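Local coordinates for protein porin B (Pseudomonas putida, PDB 4GEY) that forms a beta-barrel channel in the outer membrane that carries carbohydrates, probably selectively, and binds glucose, at residues Ser109-Ala113 / Tyr377-Phe382; Asp142-Asp146 / Val195-Ile199; Arg253-Ser259 / Ser287-Val293; Asn273-Leu277 / Arg364-Leu368. The protein carries 2 engineered substitutions. All coordinates share one frame; numbering follows the deposited sequence.

Interaction 1 (Ser109-Ala113 / Tyr377-Phe382); sequences SDPRA and YDNPGF
Tyr377 meets the loop 109-113 both through its side chain and through its backbone. Its OH donates to Asp110 OD2 at 2.5 Å, ring and carboxylate coming from opposite directions with their planes 69° apart. The ring takes this course because CG lies anti to the backbone N (chi1 166°). The carbonyl of the same residue is used by Arg112, whose NH2 donates to Tyr377 O at 2.8 Å, nearly in the guanidinium plane. Asn379 O accepts a second bond from Arg112 NH2 at 3.1 Å, here from above the carbonyl plane. Pro380 O receives a weak bond from Arg112 NE at 3.4 Å. Gly381 N closes an Asx turn on Asn379 OD1, and Phe382 N reaches Asn379 O from the face opposite the arginine, closing a type I turn. Arg112 NH2 stands near the plane of the Phe382 ring at its edge, 3.9 Å from Phe382 CB. The arginine is steadied from its own loop: Arg112 NH1 makes a salt bridge to Asp110 OD1 at 2.6 Å on the syn lone pair, and the anti lone pair takes Arg112 N. Two type I turns, each with an Asx turn, thus dock through one arginine gathering backbone carbonyls and a tyrosine-aspartate bond, clipping together two long loops that join strands of the porin barrel; the first also carries Glu121 to Arg125 of the glucose pocket.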
loop_
_atom_site.group_PDB
_atom_site.type_symbol
_atom_site.label_atom_id
_atom_site.label_comp_id
_atom_site.label_asym_id
_atom_site.label_seq_id
_atom_site.Cartn_x
_atom_site.Cartn_y
_atom_site.Cartn_z
ATOM N N SER A 109 0.563 0.026 -19.535
ATOM C CA SER A 109 0.032 1.394 -19.564
ATOM C C SER A 109 0.074 2.110 -20.905
ATOM O O SER A 109 0.987 1.949 -21.700
ATOM C CB SER A 109 0.765 2.268 -18.550
ATOM O OG SER A 109 0.380 1.940 -17.231
ATOM N N ASP A 110 -0.932 2.932 -21.139
ATOM C CA ASP A 110 -0.785 3.990 -22.108
ATOM C C ASP A 110 0.325 4.901 -21.562
ATOM O O ASP A 110 0.274 5.313 -20.415
ATOM C CB ASP A 110 -2.096 4.753 -22.192
ATOM C CG ASP A 110 -2.219 5.556 -23.446
ATOM O OD1 ASP A 110 -1.483 6.564 -23.581
ATOM O OD2 ASP A 110 -3.068 5.186 -24.287
ATOM N N PRO A 111 1.338 5.211 -22.374
ATOM C CA PRO A 111 2.414 6.064 -21.856
ATOM C C PRO A 111 1.968 7.454 -21.430
ATOM O O PRO A 111 2.722 8.100 -20.707
ATOM C CB PRO A 111 3.399 6.165 -23.035
ATOM C CG PRO A 111 2.617 5.753 -24.236
ATOM C CD PRO A 111 1.608 4.751 -23.748
ATOM N N ARG A 112 0.797 7.923 -21.849
ATOM C CA ARG A 112 0.361 9.236 -21.372
ATOM C C ARG A 112 -0.787 9.163 -20.379
ATOM O O ARG A 112 -1.393 10.181 -20.039
ATOM C CB ARG A 112 0.053 10.208 -22.520
ATOM C CG ARG A 112 -0.945 9.710 -23.527
ATOM C CD ARG A 112 -0.299 9.435 -24.847
ATOM N NE ARG A 112 -1.204 9.659 -25.971
ATOM C CZ ARG A 112 -2.081 8.776 -26.443
ATOM N NH1 ARG A 112 -2.229 7.585 -25.891
ATOM N NH2 ARG A 112 -2.835 9.106 -27.476
ATOM N N ALA A 113 -1.060 7.951 -19.909
ATOM C CA ALA A 113 -2.104 7.705 -18.923
ATOM C C ALA A 113 -1.871 6.332 -18.291
ATOM O O ALA A 113 -2.509 5.336 -18.650
ATOM C CB ALA A 113 -3.496 7.790 -19.564
ATOM N N TYR A 377 -7.462 8.826 -30.918
ATOM C CA TYR A 377 -6.712 8.229 -29.803
ATOM C C TYR A 377 -5.291 7.746 -30.157
ATOM O O TYR A 377 -4.416 7.693 -29.298
ATOM C CB TYR A 377 -7.511 7.076 -29.184
ATOM C CG TYR A 377 -6.707 6.192 -28.265
ATOM C CD1 TYR A 377 -6.555 6.509 -26.917
ATOM C CD2 TYR A 377 -6.090 5.040 -28.744
ATOM C CE1 TYR A 377 -5.807 5.703 -26.073
ATOM C CE2 TYR A 377 -5.354 4.230 -27.911
ATOM C CZ TYR A 377 -5.209 4.564 -26.579
ATOM O OH TYR A 377 -4.459 3.750 -25.758
ATOM N N ASP A 378 -5.068 7.374 -31.411
ATOM C CA ASP A 378 -3.766 6.869 -31.822
ATOM C C ASP A 378 -2.793 8.011 -32.075
ATOM O O ASP A 378 -1.631 7.784 -32.407
ATOM C CB ASP A 378 -3.885 6.052 -33.110
ATOM C CG ASP A 378 -4.779 4.850 -32.967
ATOM O OD1 ASP A 378 -4.662 4.120 -31.957
ATOM O OD2 ASP A 378 -5.597 4.638 -33.889
ATOM N N ASN A 379 -3.270 9.242 -31.973
ATOM C CA ASN A 379 -2.387 10.374 -32.172
ATOM C C ASN A 379 -1.733 10.746 -30.843
ATOM O O ASN A 379 -2.431 10.995 -29.861
ATOM C CB ASN A 379 -3.163 11.543 -32.746
ATOM C CG ASN A 379 -2.268 12.638 -33.270
ATOM O OD1 ASN A 379 -1.378 13.122 -32.575
ATOM N ND2 ASN A 379 -2.500 13.039 -34.512
ATOM N N PRO A 380 -0.387 10.754 -30.801
ATOM C CA PRO A 380 0.398 11.047 -29.593
ATOM C C PRO A 380 -0.054 12.294 -28.834
ATOM O O PRO A 380 0.043 12.321 -27.613
ATOM C CB PRO A 380 1.801 11.258 -30.145
ATOM C CG PRO A 380 1.851 10.345 -31.310
ATOM C CD PRO A 380 0.487 10.421 -31.938
ATOM N N GLY A 381 -0.549 13.301 -29.545
ATOM C CA GLY A 381 -1.024 14.512 -28.912
ATOM C C GLY A 381 -2.414 14.394 -28.317
ATOM O O GLY A 381 -2.882 15.319 -27.650
ATOM N N PHE A 382 -3.086 13.270 -28.560
ATOM C CA PHE A 382 -4.417 13.073 -28.020
ATOM C C PHE A 382 -4.235 12.715 -26.566
ATOM O O PHE A 382 -3.279 12.029 -26.209
ATOM C CB PHE A 382 -5.166 11.971 -28.782
ATOM C CG PHE A 382 -6.559 11.683 -28.262
ATOM C CD1 PHE A 382 -7.666 12.396 -28.742
ATOM C CD2 PHE A 382 -6.773 10.675 -27.319
ATOM C CE1 PHE A 382 -8.962 12.123 -28.271
ATOM C CE2 PHE A 382 -8.064 10.395 -26.842
ATOM C CZ PHE A 382 -9.157 11.126 -27.313
#

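Interaction 2 (Asp142-Asp146 / Val195-Ile199); sequences DGALD and VKYNI
Asp146 and Lys196 face each other as an antiparallel hydrogen-bonded pair, Asp146 N donating to Lys196 O at 2.7 Å and Lys196 N to Asp146 O at 2.9 Å. Their side chains lie side by side and point the same way, both with CG anti to the backbone N (chi1 -166° in Asp146, -179° in Lys196). A bend at chi3 of the lysine brings Lys196 CE to 3.6 Å from Asp146 OD2, yet Lys196 NZ, set by chi4, stays 4.1 Å from that oxygen, too far for a salt bridge. The carboxylate has its closer charge in Arg194, which pairs with OD1, and the lysine ammonium also has the Phe204 ring as a cation-pi partner. This is neighbouring-strand pairing in the wall of the porin barrel, at the point where the chain leaves a turn after strand 129-140; Ala144 and Leu145 form a classic beta bulge against that strand. On the other face of the sheet, Leu145 and Tyr197 are a non-hydrogen-bonded pair. Leu145 CD2 approaches Tyr197 CB at 4.0 Å, the two side chains meeting at a slant, and Ala144 O sits at the edge of the tyrosine ring. Ala144 O also accepts from Asn198 N at 2.7 Å. Asn198 turns CG to the side of its backbone N, anti to the carbonyl carbon, and this carries Asn198 ND2 to Gly143 O at 2.6 Å, nearly along the C=O axis, the oxygen lying 21° out of the Asn198 amide plane.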
loop_
_atom_site.group_PDB
_atom_site.type_symbol
_atom_site.label_atom_id
_atom_site.label_comp_id
_atom_site.label_asym_id
_atom_site.label_seq_id
_atom_site.Cartn_x
_atom_site.Cartn_y
_atom_site.Cartn_z
ATOM N N ASP A 142 -1.407 0.922 31.737
ATOM C CA ASP A 142 -1.606 -0.463 31.312
ATOM C C ASP A 142 -1.973 -0.585 29.845
ATOM O O ASP A 142 -2.896 -1.311 29.486
ATOM C CB ASP A 142 -2.671 -1.140 32.172
ATOM C CG ASP A 142 -2.122 -1.621 33.489
ATOM O OD1 ASP A 142 -1.433 -2.664 33.490
ATOM O OD2 ASP A 142 -2.367 -0.959 34.516
ATOM N N GLY A 143 -1.262 0.141 28.996
ATOM C CA GLY A 143 -1.487 0.058 27.561
ATOM C C GLY A 143 -2.770 0.700 27.061
ATOM O O GLY A 143 -3.209 0.420 25.945
ATOM N N ALA A 144 -3.372 1.570 27.866
ATOM C CA ALA A 144 -4.559 2.285 27.416
ATOM C C ALA A 144 -4.195 3.420 26.453
ATOM O O ALA A 144 -4.892 3.644 25.464
ATOM C CB ALA A 144 -5.378 2.797 28.603
ATOM N N LEU A 145 -3.107 4.134 26.727
ATOM C CA LEU A 145 -2.671 5.198 25.818
ATOM C C LEU A 145 -1.360 4.814 25.161
ATOM O O LEU A 145 -0.441 4.361 25.831
ATOM C CB LEU A 145 -2.551 6.552 26.524
ATOM C CG LEU A 145 -3.889 7.093 27.050
ATOM C CD1 LEU A 145 -3.697 8.286 27.986
ATOM C CD2 LEU A 145 -4.848 7.448 25.912
ATOM N N ASP A 146 -1.283 5.003 23.849
ATOM C CA ASP A 146 -0.139 4.561 23.077
ATOM C C ASP A 146 0.435 5.748 22.303
ATOM O O ASP A 146 -0.180 6.224 21.357
ATOM C CB ASP A 146 -0.599 3.449 22.126
ATOM C CG ASP A 146 0.551 2.676 21.507
ATOM O OD1 ASP A 146 1.565 3.301 21.138
ATOM O OD2 ASP A 146 0.430 1.437 21.372
ATOM N N VAL A 195 -1.114 9.152 18.152
ATOM C CA VAL A 195 -1.650 8.895 19.497
ATOM C C VAL A 195 -2.821 7.912 19.428
ATOM O O VAL A 195 -3.725 8.051 18.597
ATOM C CB VAL A 195 -2.082 10.201 20.224
ATOM C CG1 VAL A 195 -2.673 9.888 21.566
ATOM C CG2 VAL A 195 -0.903 11.153 20.397
ATOM N N LYS A 196 -2.791 6.910 20.296
ATOM C CA LYS A 196 -3.740 5.811 20.224
ATOM C C LYS A 196 -4.323 5.511 21.596
ATOM O O LYS A 196 -3.600 5.381 22.590
ATOM C CB LYS A 196 -3.065 4.557 19.648
ATOM C CG LYS A 196 -3.987 3.359 19.516
ATOM C CD LYS A 196 -3.489 2.355 18.487
ATOM C CE LYS A 196 -2.233 1.654 18.965
ATOM N NZ LYS A 196 -2.156 0.274 18.424
ATOM N N TYR A 197 -5.643 5.406 21.638
ATOM C CA TYR A 197 -6.355 5.117 22.869
ATOM C C TYR A 197 -7.002 3.754 22.678
ATOM O O TYR A 197 -7.825 3.582 21.791
ATOM C CB TYR A 197 -7.400 6.215 23.124
ATOM C CG TYR A 197 -8.383 5.988 24.275
ATOM C CD1 TYR A 197 -8.100 5.108 25.318
ATOM C CD2 TYR A 197 -9.610 6.666 24.308
ATOM C CE1 TYR A 197 -9.006 4.906 26.353
ATOM C CE2 TYR A 197 -10.512 6.473 25.341
ATOM C CZ TYR A 197 -10.204 5.587 26.356
ATOM O OH TYR A 197 -11.089 5.379 27.383
ATOM N N ASN A 198 -6.599 2.787 23.493
ATOM C CA ASN A 198 -7.249 1.487 23.526
ATOM C C ASN A 198 -8.405 1.501 24.508
ATOM O O ASN A 198 -8.194 1.421 25.713
ATOM C CB ASN A 198 -6.256 0.408 23.951
ATOM C CG ASN A 198 -5.119 0.245 22.971
ATOM O OD1 ASN A 198 -5.332 -0.142 21.819
ATOM N ND2 ASN A 198 -3.901 0.537 23.420
ATOM N N ILE A 199 -9.627 1.598 23.996
ATOM C CA ILE A 199 -10.805 1.744 24.849
ATOM C C ILE A 199 -11.172 0.393 25.435
ATOM O O ILE A 199 -11.656 0.279 26.560
ATOM C CB ILE A 199 -11.996 2.309 24.038
ATOM C CG1 ILE A 199 -11.688 3.724 23.542
ATOM C CG2 ILE A 199 -13.275 2.321 24.844
ATOM C CD1 ILE A 199 -12.580 4.167 22.421
#

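Interaction 3 (Arg253-Ser259 / Ser287-Val293); sequences RLGYYYS and SKHGWWV
Strands 253-259 and 288-293 run antiparallel, at 168° between their directions and 4.6 Å apart at closest approach. Gly255 with Trp292, Tyr257 with Gly290 and Ser259 with Lys288 are hydrogen-bonded pairs, each joined by two N-H to O bonds, as from Gly255 N to Trp292 O at 3.0 Å. Both glycines lie beneath an aromatic ring from the partner strand. The Trp292 indole spreads over Gly255, whose CA stands 3.5 Å from the centroid of the six-membered ring in a CH-pi contact, and the Tyr257 ring lies over Gly290 N, with Tyr257 CZ 3.3 Å from that nitrogen. Both rings are folded across the sheet by placing CG between the backbone N and the carbonyl carbon (chi1 75° in Trp292). This is the aromatic rescue of glycine, here in two neighbouring strands of a porin barrel wall. Trp292 CZ3 also meets the edge of the Tyr257 ring, 4.0 Å from Tyr257 CD2, while Trp292 NE1 bonds to Glu238. Were Trp292 an alanine, Gly255 would probably be left without its aromatic cover and Glu238 without the indole donor. Tyr257 OH bonds to His319 and to a water, 2.7 Å away, that also takes Lys288 NZ. On the other face of the sheet, where Trp291 touches a detergent, an edge of Tyr256 points at the face of Trp291, the centroids of its ring and the indole six-membered ring 5.1 Å apart. Further along that face Leu254 CD1 touches Val293 CG2 at 4.1 Å.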
loop_
_atom_site.group_PDB
_atom_site.type_symbol
_atom_site.label_atom_id
_atom_site.label_comp_id
_atom_site.label_asym_id
_atom_site.label_seq_id
_atom_site.Cartn_x
_atom_site.Cartn_y
_atom_site.Cartn_z
ATOM N N ARG A 253 -12.285 -1.139 10.157
ATOM C CA ARG A 253 -11.684 0.184 10.281
ATOM C C ARG A 253 -12.536 1.229 9.614
ATOM O O ARG A 253 -12.992 1.022 8.488
ATOM C CB ARG A 253 -10.325 0.240 9.583
ATOM C CG ARG A 253 -9.285 -0.735 10.093
ATOM C CD ARG A 253 -7.910 -0.338 9.611
ATOM N NE ARG A 253 -6.875 -1.162 10.222
ATOM C CZ ARG A 253 -5.933 -0.713 11.045
ATOM N NH1 ARG A 253 -5.870 0.572 11.363
ATOM N NH2 ARG A 253 -5.046 -1.567 11.539
ATOM N N LEU A 254 -12.726 2.357 10.289
ATOM C CA LEU A 254 -13.369 3.508 9.674
ATOM C C LEU A 254 -12.501 4.731 9.945
ATOM O O LEU A 254 -12.128 4.990 11.092
ATOM C CB LEU A 254 -14.790 3.703 10.210
ATOM C CG LEU A 254 -15.489 5.036 9.893
ATOM C CD1 LEU A 254 -15.995 5.112 8.463
ATOM C CD2 LEU A 254 -16.627 5.264 10.840
ATOM N N GLY A 255 -12.161 5.472 8.890
ATOM C CA GLY A 255 -11.248 6.596 9.025
ATOM C C GLY A 255 -11.498 7.795 8.128
ATOM O O GLY A 255 -12.254 7.738 7.156
ATOM N N TYR A 256 -10.827 8.889 8.467
ATOM C CA TYR A 256 -10.920 10.145 7.739
ATOM C C TYR A 256 -9.520 10.768 7.745
ATOM O O TYR A 256 -8.785 10.637 8.724
ATOM C CB TYR A 256 -11.951 11.056 8.422
ATOM C CG TYR A 256 -11.907 12.504 7.994
ATOM C CD1 TYR A 256 -12.631 12.953 6.889
ATOM C CD2 TYR A 256 -11.143 13.429 8.695
ATOM C CE1 TYR A 256 -12.576 14.279 6.492
ATOM C CE2 TYR A 256 -11.083 14.747 8.303
ATOM C CZ TYR A 256 -11.803 15.175 7.211
ATOM O OH TYR A 256 -11.747 16.504 6.841
ATOM N N TYR A 257 -9.126 11.411 6.653
ATOM C CA TYR A 257 -7.861 12.153 6.645
ATOM C C TYR A 257 -8.092 13.599 6.220
ATOM O O TYR A 257 -9.021 13.899 5.460
ATOM C CB TYR A 257 -6.808 11.509 5.725
ATOM C CG TYR A 257 -7.221 11.460 4.275
ATOM C CD1 TYR A 257 -6.950 12.513 3.421
ATOM C CD2 TYR A 257 -7.898 10.369 3.768
ATOM C CE1 TYR A 257 -7.345 12.484 2.106
ATOM C CE2 TYR A 257 -8.293 10.328 2.442
ATOM C CZ TYR A 257 -8.015 11.391 1.622
ATOM O OH TYR A 257 -8.413 11.361 0.310
ATOM N N TYR A 258 -7.226 14.481 6.704
ATOM C CA TYR A 258 -7.265 15.881 6.324
ATOM C C TYR A 258 -5.838 16.348 6.093
ATOM O O TYR A 258 -4.942 16.068 6.893
ATOM C CB TYR A 258 -7.954 16.731 7.397
ATOM C CG TYR A 258 -8.104 18.184 7.008
ATOM C CD1 TYR A 258 -9.165 18.613 6.203
ATOM C CD2 TYR A 258 -7.193 19.140 7.446
ATOM C CE1 TYR A 258 -9.300 19.950 5.853
ATOM C CE2 TYR A 258 -7.321 20.474 7.086
ATOM C CZ TYR A 258 -8.375 20.868 6.295
ATOM O OH TYR A 258 -8.491 22.196 5.953
ATOM N N SER A 259 -5.628 17.048 4.987
ATOM C CA SER A 259 -4.292 17.444 4.600
ATOM C C SER A 259 -4.210 18.942 4.461
ATOM O O SER A 259 -4.954 19.529 3.693
ATOM C CB SER A 259 -3.918 16.793 3.276
ATOM O OG SER A 259 -2.640 17.235 2.844
ATOM N N SER A 287 -6.693 22.576 1.180
ATOM C CA SER A 287 -6.657 21.229 1.743
ATOM C C SER A 287 -7.136 20.121 0.800
ATOM O O SER A 287 -7.707 20.383 -0.269
ATOM C CB SER A 287 -7.515 21.179 3.009
ATOM O OG SER A 287 -8.894 21.021 2.693
ATOM N N LYS A 288 -6.901 18.880 1.226
ATOM C CA LYS A 288 -7.520 17.691 0.636
ATOM C C LYS A 288 -8.147 16.944 1.805
ATOM O O LYS A 288 -7.783 17.201 2.957
ATOM C CB LYS A 288 -6.476 16.800 -0.039
ATOM C CG LYS A 288 -5.626 17.498 -1.087
ATOM C CD LYS A 288 -4.658 16.539 -1.765
ATOM C CE LYS A 288 -5.130 16.142 -3.153
ATOM N NZ LYS A 288 -6.036 14.963 -3.157
ATOM N N HIS A 289 -9.074 16.025 1.529
ATOM C CA HIS A 289 -9.696 15.229 2.589
ATOM C C HIS A 289 -10.381 13.993 2.004
ATOM O O HIS A 289 -10.725 13.979 0.823
ATOM C CB HIS A 289 -10.722 16.071 3.362
ATOM C CG HIS A 289 -11.953 16.378 2.574
ATOM N ND1 HIS A 289 -12.965 15.461 2.384
ATOM C CD2 HIS A 289 -12.321 17.486 1.894
ATOM C CE1 HIS A 289 -13.910 15.995 1.632
ATOM N NE2 HIS A 289 -13.547 17.227 1.330
ATOM N N GLY A 290 -10.598 12.967 2.829
ATOM C CA GLY A 290 -11.320 11.786 2.386
ATOM C C GLY A 290 -11.622 10.808 3.500
ATOM O O GLY A 290 -11.264 11.060 4.649
ATOM N N TRP A 291 -12.281 9.699 3.158
ATOM C CA TRP A 291 -12.690 8.686 4.134
ATOM C C TRP A 291 -12.292 7.298 3.667
ATOM O O TRP A 291 -11.955 7.088 2.501
ATOM C CB TRP A 291 -14.206 8.665 4.310
ATOM C CG TRP A 291 -14.844 9.918 4.780
ATOM C CD1 TRP A 291 -15.164 11.013 4.025
ATOM C CD2 TRP A 291 -15.312 10.192 6.103
ATOM N NE1 TRP A 291 -15.784 11.959 4.804
ATOM C CE2 TRP A 291 -15.884 11.479 6.085
ATOM C CE3 TRP A 291 -15.293 9.476 7.304
ATOM C CZ2 TRP A 291 -16.421 12.069 7.226
ATOM C CZ3 TRP A 291 -15.835 10.061 8.431
ATOM C CH2 TRP A 291 -16.387 11.343 8.386
ATOM N N TRP A 292 -12.362 6.331 4.572
ATOM C CA TRP A 292 -12.015 4.964 4.204
ATOM C C TRP A 292 -12.659 3.940 5.117
ATOM O O TRP A 292 -12.976 4.228 6.282
ATOM C CB TRP A 292 -10.507 4.764 4.194
ATOM C CG TRP A 292 -9.874 4.673 5.542
ATOM C CD1 TRP A 292 -9.888 3.597 6.397
ATOM C CD2 TRP A 292 -9.088 5.680 6.185
ATOM N NE1 TRP A 292 -9.178 3.886 7.536
ATOM C CE2 TRP A 292 -8.674 5.156 7.433
ATOM C CE3 TRP A 292 -8.699 6.977 5.834
ATOM C CZ2 TRP A 292 -7.893 5.885 8.327
ATOM C CZ3 TRP A 292 -7.927 7.699 6.724
ATOM C CH2 TRP A 292 -7.529 7.149 7.957
ATOM N N VAL A 293 -12.857 2.747 4.567
ATOM C CA VAL A 293 -13.324 1.611 5.342
ATOM C C VAL A 293 -12.426 0.432 5.002
ATOM O O VAL A 293 -12.091 0.205 3.836
ATOM C CB VAL A 293 -14.811 1.217 5.036
ATOM C CG1 VAL A 293 -15.175 -0.071 5.761
ATOM C CG2 VAL A 293 -15.785 2.329 5.423
HETATM O O HOH W 1 -7.998 13.470 -1.361
#

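Interaction 4 (Asn273-Leu277 / Arg364-Leu368); sequences NPQAL and RAELL
The Arg364 guanidinium presents its edge to Gln275 and has Leu368 CD2 3.5 Å above one face, offset toward the rim. At that edge Gln275 OE1 is gripped side-on by Arg364 NH2 at 2.8 Å and Arg364 NE at 3.0 Å, and lies close to the guanidinium plane. On the amide side the fit is less regular: both donors come from the same face, above the carbonyl plane, and the two flat groups are inclined by 42°. The arginine gets there with its chain extended from CG to NE, whereas the glutamine is bent at chi2. Beside this polar clasp Ala276 CB nestles between Leu367 CB and Leu368 CD1, each 3.5 Å away. Pro274 CB touches Leu367 CD2 at 3.8 Å, and the side chain of Leu277 crosses that of Leu367 at about a right angle, CD2 meeting CG. With an alanine here instead of Arg364, both donors to Gln275 OE1 are gone, which would probably leave that amide end freer to turn and the two helices without this polar link. Gln275 NE2 bonds to Glu280 O, which helps hold the amide in place. The clasp at OE1 joins the short helix 275-278 to helix 359-372 by a charged group meeting a neutral oxygen, flanked by small apolar contacts.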
loop_
_atom_site.group_PDB
_atom_site.type_symbol
_atom_site.label_atom_id
_atom_site.label_comp_id
_atom_site.label_asym_id
_atom_site.label_seq_id
_atom_site.Cartn_x
_atom_site.Cartn_y
_atom_site.Cartn_z
ATOM N N ASN A 273 -13.009 29.534 -14.502
ATOM C CA ASN A 273 -13.200 29.117 -15.887
ATOM C C ASN A 273 -12.534 27.768 -16.103
ATOM O O ASN A 273 -11.620 27.405 -15.358
ATOM C CB ASN A 273 -12.566 30.123 -16.838
ATOM C CG ASN A 273 -13.051 31.531 -16.605
ATOM O OD1 ASN A 273 -14.206 31.749 -16.250
ATOM N ND2 ASN A 273 -12.166 32.498 -16.802
ATOM N N PRO A 274 -12.979 27.012 -17.122
ATOM C CA PRO A 274 -12.331 25.713 -17.337
ATOM C C PRO A 274 -10.886 25.923 -17.764
ATOM O O PRO A 274 -10.657 26.535 -18.801
ATOM C CB PRO A 274 -13.156 25.099 -18.477
ATOM C CG PRO A 274 -14.471 25.837 -18.450
ATOM C CD PRO A 274 -14.107 27.229 -18.047
ATOM N N GLN A 275 -9.927 25.431 -16.986
ATOM C CA GLN A 275 -8.521 25.730 -17.262
ATOM C C GLN A 275 -8.015 25.191 -18.618
ATOM O O GLN A 275 -7.036 25.701 -19.170
ATOM C CB GLN A 275 -7.616 25.290 -16.098
ATOM C CG GLN A 275 -6.949 23.959 -16.279
ATOM C CD GLN A 275 -5.759 23.978 -17.231
ATOM O OE1 GLN A 275 -5.694 23.169 -18.155
ATOM N NE2 GLN A 275 -4.833 24.909 -17.026
ATOM N N ALA A 276 -8.668 24.156 -19.138
ATOM C CA ALA A 276 -8.324 23.607 -20.446
ATOM C C ALA A 276 -8.511 24.646 -21.546
ATOM O O ALA A 276 -7.880 24.560 -22.599
ATOM C CB ALA A 276 -9.176 22.395 -20.741
ATOM N N LEU A 277 -9.389 25.620 -21.300
ATOM C CA LEU A 277 -9.646 26.687 -22.257
ATOM C C LEU A 277 -8.722 27.876 -22.068
ATOM O O LEU A 277 -8.516 28.652 -22.995
ATOM C CB LEU A 277 -11.085 27.178 -22.145
ATOM C CG LEU A 277 -12.207 26.195 -22.453
ATOM C CD1 LEU A 277 -13.543 26.903 -22.392
ATOM C CD2 LEU A 277 -11.994 25.553 -23.814
ATOM N N ARG A 364 -12.076 17.643 -18.451
ATOM C CA ARG A 364 -10.965 18.518 -18.784
ATOM C C ARG A 364 -10.216 17.986 -20.000
ATOM O O ARG A 364 -9.775 18.757 -20.871
ATOM C CB ARG A 364 -10.003 18.648 -17.603
ATOM C CG ARG A 364 -8.789 19.493 -17.936
ATOM C CD ARG A 364 -7.949 19.868 -16.731
ATOM N NE ARG A 364 -6.727 20.535 -17.179
ATOM C CZ ARG A 364 -5.645 19.889 -17.617
ATOM N NH1 ARG A 364 -5.619 18.563 -17.636
ATOM N NH2 ARG A 364 -4.584 20.568 -18.029
ATOM N N ALA A 365 -10.067 16.665 -20.052
ATOM C CA ALA A 365 -9.346 16.041 -21.143
ATOM C C ALA A 365 -10.104 16.210 -22.458
ATOM O O ALA A 365 -9.507 16.485 -23.504
ATOM C CB ALA A 365 -9.114 14.574 -20.851
ATOM N N GLU A 366 -11.422 16.034 -22.396
ATOM C CA GLU A 366 -12.257 16.150 -23.582
ATOM C C GLU A 366 -12.109 17.552 -24.154
ATOM O O GLU A 366 -12.021 17.746 -25.369
ATOM C CB GLU A 366 -13.710 15.845 -23.240
ATOM C CG GLU A 366 -14.116 14.412 -23.497
ATOM C CD GLU A 366 -15.442 14.061 -22.859
ATOM O OE1 GLU A 366 -15.884 14.794 -21.946
ATOM O OE2 GLU A 366 -16.043 13.040 -23.262
ATOM N N LEU A 367 -12.046 18.520 -23.248
ATOM C CA LEU A 367 -11.802 19.909 -23.594
ATOM C C LEU A 367 -10.460 20.124 -24.284
ATOM O O LEU A 367 -10.392 20.810 -25.307
ATOM C CB LEU A 367 -11.868 20.758 -22.335
ATOM C CG LEU A 367 -12.948 21.831 -22.309
ATOM C CD1 LEU A 367 -14.203 21.333 -23.016
ATOM C CD2 LEU A 367 -13.232 22.181 -20.856
ATOM N N LEU A 368 -9.397 19.558 -23.707
ATOM C CA LEU A 368 -8.055 19.609 -24.292
ATOM C C LEU A 368 -8.064 19.122 -25.741
ATOM O O LEU A 368 -7.509 19.773 -26.636
ATOM C CB LEU A 368 -7.087 18.747 -23.479
ATOM C CG LEU A 368 -6.093 19.339 -22.470
ATOM C CD1 LEU A 368 -6.426 20.761 -22.111
ATOM C CD2 LEU A 368 -6.029 18.473 -21.215
#

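Overall arrangement
From the N terminus, 109-113 is the first segment to appear, but interaction 1 closes last, when 377-382 arrives, tying the loop before strand 129-140 to the loop before strand 388-399; the other three are nested inside it. Interaction 2 closes first, joining 142-146 to 195-199 in the barrel wall. Interaction 3 then opens at 253-259, and before 287-293 closes it the chain passes through 273-277, which waits for 364-368. Interactions 3 and 4 therefore cross, one tying wall strands, the other two helices that lie in the connections between strands. Interactions 1 and 4 lie on the same side of the chain's centre, their centres about 17 Å apart; interactions 1 and 2 lie on opposite sides.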